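Local coordinates for sterol regulatory element-binding protein cleavage-activating protein (Schizosaccharomyces pombe, PDB 4YHC) that escorts the membrane-bound transcription factor precursor Sre1 for proteolytic processing at low sterol and low oxygen, here represented by its cytoplasmic WD40 domain, at residues M232-L236 with I314-W318; V278-R283 with V325-D331. The protein carries 9 engineered substitutions. One frame throughout, in Å; residues are numbered along the deposited sequence.

Contact 1: residues M232-L236 with I314-W318; sequences MADIL and ILNKW
N316 reaches across to the backbone of A233, and its amide nitrogen ND2 donates a hydrogen bond of 2.8 Å to A233 O. The bond is straight, 162° at the hydrogen, and the donor arrives head-on, in line with the carbonyl, while the oxygen stays close to the amide plane of N316. A chi1 of -164° places CG anti to the backbone N and points the amide at the 232-236 turn. Beside it runs I235, whose side chain passes that of N316 in the opposite direction: CD1 touches N316 CB and lies 3.8 Å from L315 CB, and CG1 lies beside N316 ND2.

One shell out, two beta bulges set these groups in place. L315 and N316 together face F282 in a classic bulge, and D234 and I235 face I230 in a G1 bulge. ND2 has a second acceptor in D248 OD1, N316 OD1 weakly accepts from K317 N, and M246 packs against both I235 and L315. D234 turns its carboxylate to R188 in a salt bridge. The contact thus joins the four-stranded antiparallel sheet 226-259 to the neighbouring sheet that holds 281-292 and 311-317. Buried and uncharged across the interface, it relies on one amide whose two acceptors, together with the weak bond to its oxygen, probably fix its flip as well as its position.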
loop_
_atom_site.group_PDB
_atom_site.type_symbol
_atom_site.label_atom_id
_atom_site.label_comp_id
_atom_site.label_asym_id
_atom_site.label_seq_id
_atom_site.Cartn_x
_atom_site.Cartn_y
_atom_site.Cartn_z
ATOM N N MET A 232 2.237 -10.202 7.385
ATOM C CA MET A 232 3.013 -10.788 8.510
ATOM C C MET A 232 2.148 -11.416 9.623
ATOM O O MET A 232 2.682 -12.169 10.435
ATOM C CB MET A 232 3.940 -9.741 9.178
ATOM C CG MET A 232 3.287 -8.431 9.521
ATOM S SD MET A 232 4.426 -7.229 10.316
ATOM C CE MET A 232 6.008 -7.733 9.627
ATOM N N ALA A 233 0.858 -11.036 9.682
ATOM C CA ALA A 233 -0.101 -11.565 10.647
ATOM C C ALA A 233 -0.833 -12.757 10.054
ATOM O O ALA A 233 -1.580 -13.418 10.744
ATOM C CB ALA A 233 -1.088 -10.436 11.062
ATOM N N ASP A 234 -0.672 -12.991 8.747
ATOM C CA ASP A 234 -1.392 -14.006 7.967
ATOM C C ASP A 234 -2.966 -13.755 8.078
ATOM O O ASP A 234 -3.756 -14.644 8.351
ATOM C CB ASP A 234 -1.022 -15.423 8.377
ATOM C CG ASP A 234 -0.985 -16.372 7.220
ATOM O OD1 ASP A 234 -1.377 -15.997 6.101
ATOM O OD2 ASP A 234 -0.453 -17.486 7.408
ATOM N N ILE A 235 -3.347 -12.530 7.824
ATOM C CA ILE A 235 -4.717 -12.107 7.944
ATOM C C ILE A 235 -5.171 -11.504 6.633
ATOM O O ILE A 235 -4.409 -10.740 6.025
ATOM C CB ILE A 235 -4.857 -11.022 8.996
ATOM C CG1 ILE A 235 -4.776 -11.689 10.371
ATOM C CG2 ILE A 235 -6.225 -10.345 8.908
ATOM C CD1 ILE A 235 -4.630 -10.693 11.462
ATOM N N LEU A 236 -6.398 -11.834 6.251
ATOM C CA LEU A 236 -7.097 -11.197 5.163
ATOM C C LEU A 236 -8.363 -10.530 5.658
ATOM O O LEU A 236 -9.128 -11.153 6.469
ATOM C CB LEU A 236 -7.481 -12.257 4.145
ATOM C CG LEU A 236 -8.176 -11.729 2.896
ATOM C CD1 LEU A 236 -7.691 -12.365 1.638
ATOM C CD2 LEU A 236 -9.685 -11.952 2.971
ATOM N N ILE A 314 -4.815 -8.414 20.345
ATOM C CA ILE A 314 -4.283 -9.566 19.722
ATOM C C ILE A 314 -5.058 -9.803 18.444
ATOM O O ILE A 314 -6.208 -10.213 18.526
ATOM C CB ILE A 314 -4.407 -10.811 20.643
ATOM C CG1 ILE A 314 -3.526 -10.668 21.863
ATOM C CG2 ILE A 314 -4.106 -12.093 19.890
ATOM C CD1 ILE A 314 -3.927 -11.613 22.994
ATOM N N LEU A 315 -4.408 -9.561 17.270
ATOM C CA LEU A 315 -4.993 -9.752 15.967
ATOM C C LEU A 315 -4.994 -11.154 15.504
ATOM O O LEU A 315 -5.842 -11.525 14.744
ATOM C CB LEU A 315 -4.224 -9.002 14.860
ATOM C CG LEU A 315 -4.486 -7.570 14.475
ATOM C CD1 LEU A 315 -3.768 -7.300 13.125
ATOM C CD2 LEU A 315 -5.977 -7.267 14.470
ATOM N N ASN A 316 -3.998 -11.947 15.845
ATOM C CA ASN A 316 -4.005 -13.300 15.388
ATOM C C ASN A 316 -3.041 -14.127 16.269
ATOM O O ASN A 316 -2.292 -13.551 17.052
ATOM C CB ASN A 316 -3.629 -13.399 13.902
ATOM C CG ASN A 316 -3.996 -14.721 13.290
ATOM O OD1 ASN A 316 -4.695 -15.548 13.919
ATOM N ND2 ASN A 316 -3.531 -14.955 12.052
ATOM N N LYS A 317 -3.144 -15.443 16.192
ATOM C CA LYS A 317 -2.276 -16.300 17.012
ATOM C C LYS A 317 -1.796 -17.403 16.131
ATOM O O LYS A 317 -2.553 -17.874 15.303
ATOM C CB LYS A 317 -3.001 -16.884 18.250
ATOM C CG LYS A 317 -3.506 -15.848 19.224
ATOM C CD LYS A 317 -3.694 -16.341 20.639
ATOM C CE LYS A 317 -5.011 -17.046 20.826
ATOM N NZ LYS A 317 -5.031 -17.877 22.089
ATOM N N TRP A 318 -0.555 -17.838 16.355
ATOM C CA TRP A 318 0.023 -18.933 15.658
ATOM C C TRP A 318 -0.830 -20.215 15.803
ATOM O O TRP A 318 -1.095 -20.931 14.808
ATOM C CB TRP A 318 1.441 -19.164 16.220
ATOM C CG TRP A 318 2.286 -20.013 15.345
ATOM C CD1 TRP A 318 2.478 -21.374 15.446
ATOM C CD2 TRP A 318 3.034 -19.592 14.203
ATOM N NE1 TRP A 318 3.313 -21.788 14.478
ATOM C CE2 TRP A 318 3.654 -20.739 13.674
ATOM C CE3 TRP A 318 3.220 -18.360 13.549
ATOM C CZ2 TRP A 318 4.438 -20.699 12.514
ATOM C CZ3 TRP A 318 4.017 -18.310 12.435
ATOM C CH2 TRP A 318 4.621 -19.471 11.919
#

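Contact 2: residues V278-R283 with V325-D331; sequences VNGQFR and VDVHDPD
R283 reaches from its strand into the 325-331 loop and grips two aspartates there. Its CB and CG lead into an extended chain; CD passes 3.4 Å from D331 OD2, and NE bonds back to Q281 OE1, which NH2 also uses. At the tip, NH1 and NH2 meet D329 end-on, with NH1 to OD1 and NH2 to OD2 both 2.8 Å. Both oxygens are met on the syn side, but with the planes 31° apart the nitrogens lie out of the carboxylate plane. NH1 also bonds D331 OD2 at 2.7 Å, on the anti lone pair.

V278 CB lies over the guanidinium centre, 3.6 Å above its plane. V278 and Q281 bracket a type I' turn that closes the beta hairpin of strands 269-278 and 281-292 in the WD40 domain. D329 OD1 also takes the backbone N of D331, an Asx turn that probably helps set both carboxylates toward R283. A leucine in place of R283 would probably leave D329 without its cationic mate and Q281 OE1 without these donors, D331 keeping R276 on its other oxygen.

Farther along, V278 CG2 packs on P330 CG of the ring at 3.8 Å, and N279 OD1 passes alongside V325 CG2.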
loop_
_atom_site.group_PDB
_atom_site.type_symbol
_atom_site.label_atom_id
_atom_site.label_comp_id
_atom_site.label_asym_id
_atom_site.label_seq_id
_atom_site.Cartn_x
_atom_site.Cartn_y
_atom_site.Cartn_z
ATOM N N VAL A 278 4.540 -11.878 20.197
ATOM C CA VAL A 278 4.950 -12.249 21.544
ATOM C C VAL A 278 4.170 -13.520 21.921
ATOM O O VAL A 278 2.890 -13.587 21.854
ATOM C CB VAL A 278 4.671 -11.192 22.607
ATOM C CG1 VAL A 278 5.137 -11.735 23.979
ATOM C CG2 VAL A 278 5.354 -9.847 22.361
ATOM N N ASN A 279 4.953 -14.553 22.227
ATOM C CA ASN A 279 4.408 -15.858 22.587
ATOM C C ASN A 279 3.291 -16.296 21.707
ATOM O O ASN A 279 2.193 -16.641 22.201
ATOM C CB ASN A 279 3.907 -15.794 24.040
ATOM C CG ASN A 279 3.472 -17.145 24.587
ATOM O OD1 ASN A 279 3.796 -18.216 24.042
ATOM N ND2 ASN A 279 2.701 -17.100 25.685
ATOM N N GLY A 280 3.539 -16.322 20.407
ATOM C CA GLY A 280 2.556 -16.869 19.468
ATOM C C GLY A 280 1.430 -15.914 19.090
ATOM O O GLY A 280 0.624 -16.226 18.259
ATOM N N GLN A 281 1.493 -14.707 19.598
ATOM C CA GLN A 281 0.453 -13.674 19.406
ATOM C C GLN A 281 0.938 -12.526 18.554
ATOM O O GLN A 281 1.921 -11.851 18.915
ATOM C CB GLN A 281 0.085 -13.029 20.753
ATOM C CG GLN A 281 -0.520 -14.009 21.725
ATOM C CD GLN A 281 -0.887 -13.411 23.036
ATOM O OE1 GLN A 281 -0.537 -12.274 23.379
ATOM N NE2 GLN A 281 -1.563 -14.203 23.818
ATOM N N PHE A 282 0.232 -12.252 17.467
ATOM C CA PHE A 282 0.473 -11.039 16.717
ATOM C C PHE A 282 -0.276 -9.902 17.383
ATOM O O PHE A 282 -1.545 -9.836 17.377
ATOM C CB PHE A 282 0.133 -11.233 15.272
ATOM C CG PHE A 282 0.625 -10.111 14.389
ATOM C CD1 PHE A 282 -0.035 -8.931 14.340
ATOM C CD2 PHE A 282 1.739 -10.294 13.593
ATOM C CE1 PHE A 282 0.444 -7.876 13.573
ATOM C CE2 PHE A 282 2.247 -9.250 12.810
ATOM C CZ PHE A 282 1.599 -8.033 12.835
ATOM N N ARG A 283 0.464 -8.992 17.978
ATOM C CA ARG A 283 -0.145 -7.913 18.755
ATOM C C ARG A 283 0.036 -6.570 18.072
ATOM O O ARG A 283 1.059 -6.359 17.416
ATOM C CB ARG A 283 0.408 -7.822 20.149
ATOM C CG ARG A 283 0.307 -9.090 21.001
ATOM C CD ARG A 283 1.040 -8.825 22.310
ATOM N NE ARG A 283 0.973 -9.986 23.215
ATOM C CZ ARG A 283 1.729 -10.102 24.334
ATOM N NH1 ARG A 283 2.515 -9.112 24.737
ATOM N NH2 ARG A 283 1.593 -11.164 25.104
ATOM N N VAL A 325 3.528 -20.638 28.343
ATOM C CA VAL A 325 4.946 -20.362 28.166
ATOM C C VAL A 325 5.287 -19.242 29.121
ATOM O O VAL A 325 4.566 -18.244 29.207
ATOM C CB VAL A 325 5.334 -19.884 26.741
ATOM C CG1 VAL A 325 6.855 -19.782 26.612
ATOM C CG2 VAL A 325 4.800 -20.809 25.670
ATOM N N ASP A 326 6.356 -19.445 29.861
ATOM C CA ASP A 326 6.884 -18.449 30.737
ATOM C C ASP A 326 8.096 -17.795 29.985
ATOM O O ASP A 326 9.243 -18.176 30.201
ATOM C CB ASP A 326 7.287 -19.167 32.017
ATOM C CG ASP A 326 7.953 -18.277 33.028
ATOM O OD1 ASP A 326 8.024 -17.037 32.811
ATOM O OD2 ASP A 326 8.407 -18.850 34.052
ATOM N N VAL A 327 7.840 -16.851 29.079
ATOM C CA VAL A 327 8.945 -16.151 28.378
ATOM C C VAL A 327 8.781 -14.656 28.505
ATOM O O VAL A 327 7.822 -14.166 29.115
ATOM C CB VAL A 327 9.124 -16.520 26.872
ATOM C CG1 VAL A 327 9.676 -17.944 26.718
ATOM C CG2 VAL A 327 7.851 -16.261 26.056
ATOM N N HIS A 328 9.743 -13.921 27.959
ATOM C CA HIS A 328 9.737 -12.511 28.154
ATOM C C HIS A 328 8.506 -11.901 27.472
ATOM O O HIS A 328 8.241 -12.169 26.301
ATOM C CB HIS A 328 11.025 -11.846 27.664
ATOM C CG HIS A 328 11.048 -10.388 27.966
ATOM N ND1 HIS A 328 11.101 -9.420 26.986
ATOM C CD2 HIS A 328 10.907 -9.731 29.140
ATOM C CE1 HIS A 328 11.050 -8.225 27.548
ATOM N NE2 HIS A 328 10.931 -8.386 28.855
ATOM N N ASP A 329 7.745 -11.121 28.232
ATOM C CA ASP A 329 6.593 -10.422 27.687
ATOM C C ASP A 329 6.747 -8.927 27.886
ATOM O O ASP A 329 6.444 -8.403 28.959
ATOM C CB ASP A 329 5.289 -10.896 28.284
ATOM C CG ASP A 329 4.072 -10.337 27.520
ATOM O OD1 ASP A 329 4.148 -9.213 26.983
ATOM O OD2 ASP A 329 3.059 -11.029 27.467
ATOM N N PRO A 330 7.213 -8.233 26.832
ATOM C CA PRO A 330 7.362 -6.779 26.878
ATOM C C PRO A 330 6.072 -5.965 27.149
ATOM O O PRO A 330 6.191 -4.808 27.411
ATOM C CB PRO A 330 7.885 -6.451 25.479
ATOM C CG PRO A 330 7.310 -7.505 24.604
ATOM C CD PRO A 330 7.343 -8.756 25.458
ATOM N N ASP A 331 4.874 -6.555 27.067
ATOM C CA ASP A 331 3.600 -5.827 27.261
ATOM C C ASP A 331 2.917 -6.132 28.621
ATOM O O ASP A 331 1.685 -5.990 28.786
ATOM C CB ASP A 331 2.620 -6.183 26.118
ATOM C CG ASP A 331 3.147 -5.764 24.723
ATOM O OD1 ASP A 331 3.497 -4.576 24.550
ATOM O OD2 ASP A 331 3.175 -6.627 23.822
#

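Both contacts draw on the neighbouring strands 281-292 and 311-317: 314-318 in contact 1, 281-283 in contact 2. Contact 1 is wholly buried, its centre about 18 Å from the centre of the chain, and joins two neighbouring sheets through one amide and aliphatic packing. Contact 2, its centre about 28 Å from that of the chain, is only partly buried and ties a loop with no regular structure to a hairpin. The two meet directly along that strand pair: W318 N is 2.8 Å from G280 O, N316 O is 2.9 Å from F282 N, and M232 packs on F282. Across contact 1 the bond is a neutral amide, across contact 2 salt bridges, though R283 and D331 are buried too.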